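Local coordinates for subdomain of Desmoplakin Carboxy-Terminal domain (DPCT) (Homo sapiens, PDB 1LM5), which binds intermediate filaments through a carboxy-terminal region built from plakin repeats, and so is thought to link the filaments to desmosomes, at residues E27-R31 / G32-S36. Residues are numbered along the deposited sequence; the frame is centred on the assembly and turned at random.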
loop_
_atom_site.group_PDB
_atom_site.type_symbol
_atom_site.label_atom_id
_atom_site.label_comp_id
_atom_site.label_asym_id
_atom_site.label_seq_id
_atom_site.Cartn_x
_atom_site.Cartn_y
_atom_site.Cartn_z
ATOM N N GLU B 27 -8.282 -16.332 19.035
ATOM C CA GLU B 27 -9.330 -16.729 19.956
ATOM C C GLU B 27 -10.172 -17.835 19.322
ATOM O O GLU B 27 -10.623 -18.760 20.008
ATOM C CB GLU B 27 -10.195 -15.520 20.319
ATOM C CG GLU B 27 -11.292 -15.846 21.330
ATOM C CD GLU B 27 -10.742 -16.398 22.635
ATOM O OE1 GLU B 27 -11.525 -16.996 23.395
ATOM O OE2 GLU B 27 -9.535 -16.233 22.908
ATOM N N GLY B 28 -10.365 -17.754 18.004
ATOM C CA GLY B 28 -11.145 -18.767 17.315
ATOM C C GLY B 28 -10.459 -20.110 17.479
ATOM O O GLY B 28 -11.099 -21.136 17.719
ATOM N N ILE B 29 -9.139 -20.102 17.340
ATOM C CA ILE B 29 -8.370 -21.322 17.514
ATOM C C ILE B 29 -8.572 -21.804 18.950
ATOM O O ILE B 29 -8.945 -22.951 19.186
ATOM C CB ILE B 29 -6.870 -21.073 17.294
ATOM C CG1 ILE B 29 -6.629 -20.603 15.858
ATOM C CG2 ILE B 29 -6.076 -22.361 17.563
ATOM C CD1 ILE B 29 -5.177 -20.293 15.587
ATOM N N GLU B 30 -8.328 -20.910 19.899
ATOM C CA GLU B 30 -8.469 -21.225 21.317
ATOM C C GLU B 30 -9.812 -21.880 21.639
ATOM O O GLU B 30 -9.871 -22.892 22.335
ATOM C CB GLU B 30 -8.317 -19.949 22.147
ATOM C CG GLU B 30 -8.447 -20.172 23.638
ATOM C CD GLU B 30 -7.281 -20.959 24.193
ATOM O OE1 GLU B 30 -7.405 -21.508 25.310
ATOM O OE2 GLU B 30 -6.232 -21.017 23.512
ATOM N N ARG B 31 -10.895 -21.300 21.128
ATOM C CA ARG B 31 -12.228 -21.825 21.394
ATOM C C ARG B 31 -12.516 -23.070 20.564
ATOM O O ARG B 31 -13.601 -23.642 20.633
ATOM C CB ARG B 31 -13.270 -20.726 21.140
ATOM C CG ARG B 31 -12.753 -19.370 21.577
ATOM C CD ARG B 31 -13.689 -18.563 22.442
ATOM N NE ARG B 31 -14.752 -17.910 21.692
ATOM C CZ ARG B 31 -15.259 -16.719 22.005
ATOM N NH1 ARG B 31 -14.794 -16.039 23.048
ATOM N NH2 ARG B 31 -16.257 -16.215 21.294
ATOM N N GLY B 32 -11.526 -23.488 19.786
ATOM C CA GLY B 32 -11.679 -24.674 18.972
ATOM C C GLY B 32 -12.678 -24.566 17.838
ATOM O O GLY B 32 -13.177 -25.588 17.373
ATOM N N ILE B 33 -12.976 -23.350 17.387
ATOM C CA ILE B 33 -13.918 -23.190 16.280
ATOM C C ILE B 33 -13.180 -22.969 14.960
ATOM O O ILE B 33 -13.761 -23.089 13.881
ATOM C CB ILE B 33 -14.928 -22.051 16.546
ATOM C CG1 ILE B 33 -14.216 -20.711 16.742
ATOM C CG2 ILE B 33 -15.755 -22.405 17.779
ATOM C CD1 ILE B 33 -15.189 -19.541 16.908
ATOM N N VAL B 34 -11.894 -22.642 15.066
ATOM C CA VAL B 34 -11.012 -22.471 13.911
ATOM C C VAL B 34 -9.812 -23.366 14.241
ATOM O O VAL B 34 -9.229 -23.240 15.322
ATOM C CB VAL B 34 -10.509 -21.015 13.771
ATOM C CG1 VAL B 34 -9.568 -20.911 12.586
ATOM C CG2 VAL B 34 -11.686 -20.060 13.630
ATOM N N ASP B 35 -9.454 -24.286 13.349
ATOM C CA ASP B 35 -8.314 -25.154 13.634
ATOM C C ASP B 35 -7.038 -24.334 13.520
ATOM O O ASP B 35 -6.988 -23.351 12.779
ATOM C CB ASP B 35 -8.267 -26.347 12.678
ATOM C CG ASP B 35 -7.918 -25.945 11.268
ATOM O OD1 ASP B 35 -8.841 -25.604 10.506
ATOM O OD2 ASP B 35 -6.719 -25.956 10.928
ATOM N N SER B 36 -6.001 -24.733 14.245
ATOM C CA SER B 36 -4.758 -23.977 14.255
ATOM C C SER B 36 -4.084 -23.784 12.904
ATOM O O SER B 36 -3.407 -22.782 12.689
ATOM C CB SER B 36 -3.759 -24.618 15.219
ATOM O OG SER B 36 -3.269 -25.827 14.681
HETATM O O HOH W 1 -8.846 -25.039 17.239
#
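Gly-28 O, in the last turn of helix 25-30, receives two backbone donors from the chain that turns back past the helix end. Ile-33 N lies 2.9 Å from Gly-28 O, nearly in line with the carbonyl bond, whereas Val-34 N reaches the same Gly-28 O at 3.2 Å from above the carbonyl plane. A third bond joins Gly-32 N to Ile-29 O at 2.7 Å, its donor likewise above the acceptor's carbonyl plane; Gly-32, with positive phi (68°), is the first residue to leave the helical conformation. One water donates to both Ile-29 O and Val-34 O, tying the helix end to the outgoing loop, and Ile-29 CA approaches Val-34 O in a nearly straight CA-H...O contact of 3.0 Å.

Apolar packing follows the same path. Without a side chain, Gly-28 lets Val-34 CG2 settle 3.9 Å from Gly-28 CA. Ile-33 holds CG1 between its backbone N and carbonyl carbon (chi1 60°), which lays this branch against Gly-28 at 3.7 Å from CG1 to Gly-28 CA. Ile-29 CG2 and Ile-29 CD1 each lie 3.9 Å from Ser-36 CA. Beyond the turn, Ile-33 and Val-34 pack on Ala-197 of strand 193-197, while Arg-31 makes salt bridges with Asp-16 and Glu-21.

This is a Schellman motif at Gly-32, followed three residues later by Asp-35, the N-cap of helix 36-47, whose side chain caps a backbone N and bonds Thr-38 OG1: a compact helix-to-helix connection set against the mixed sheet.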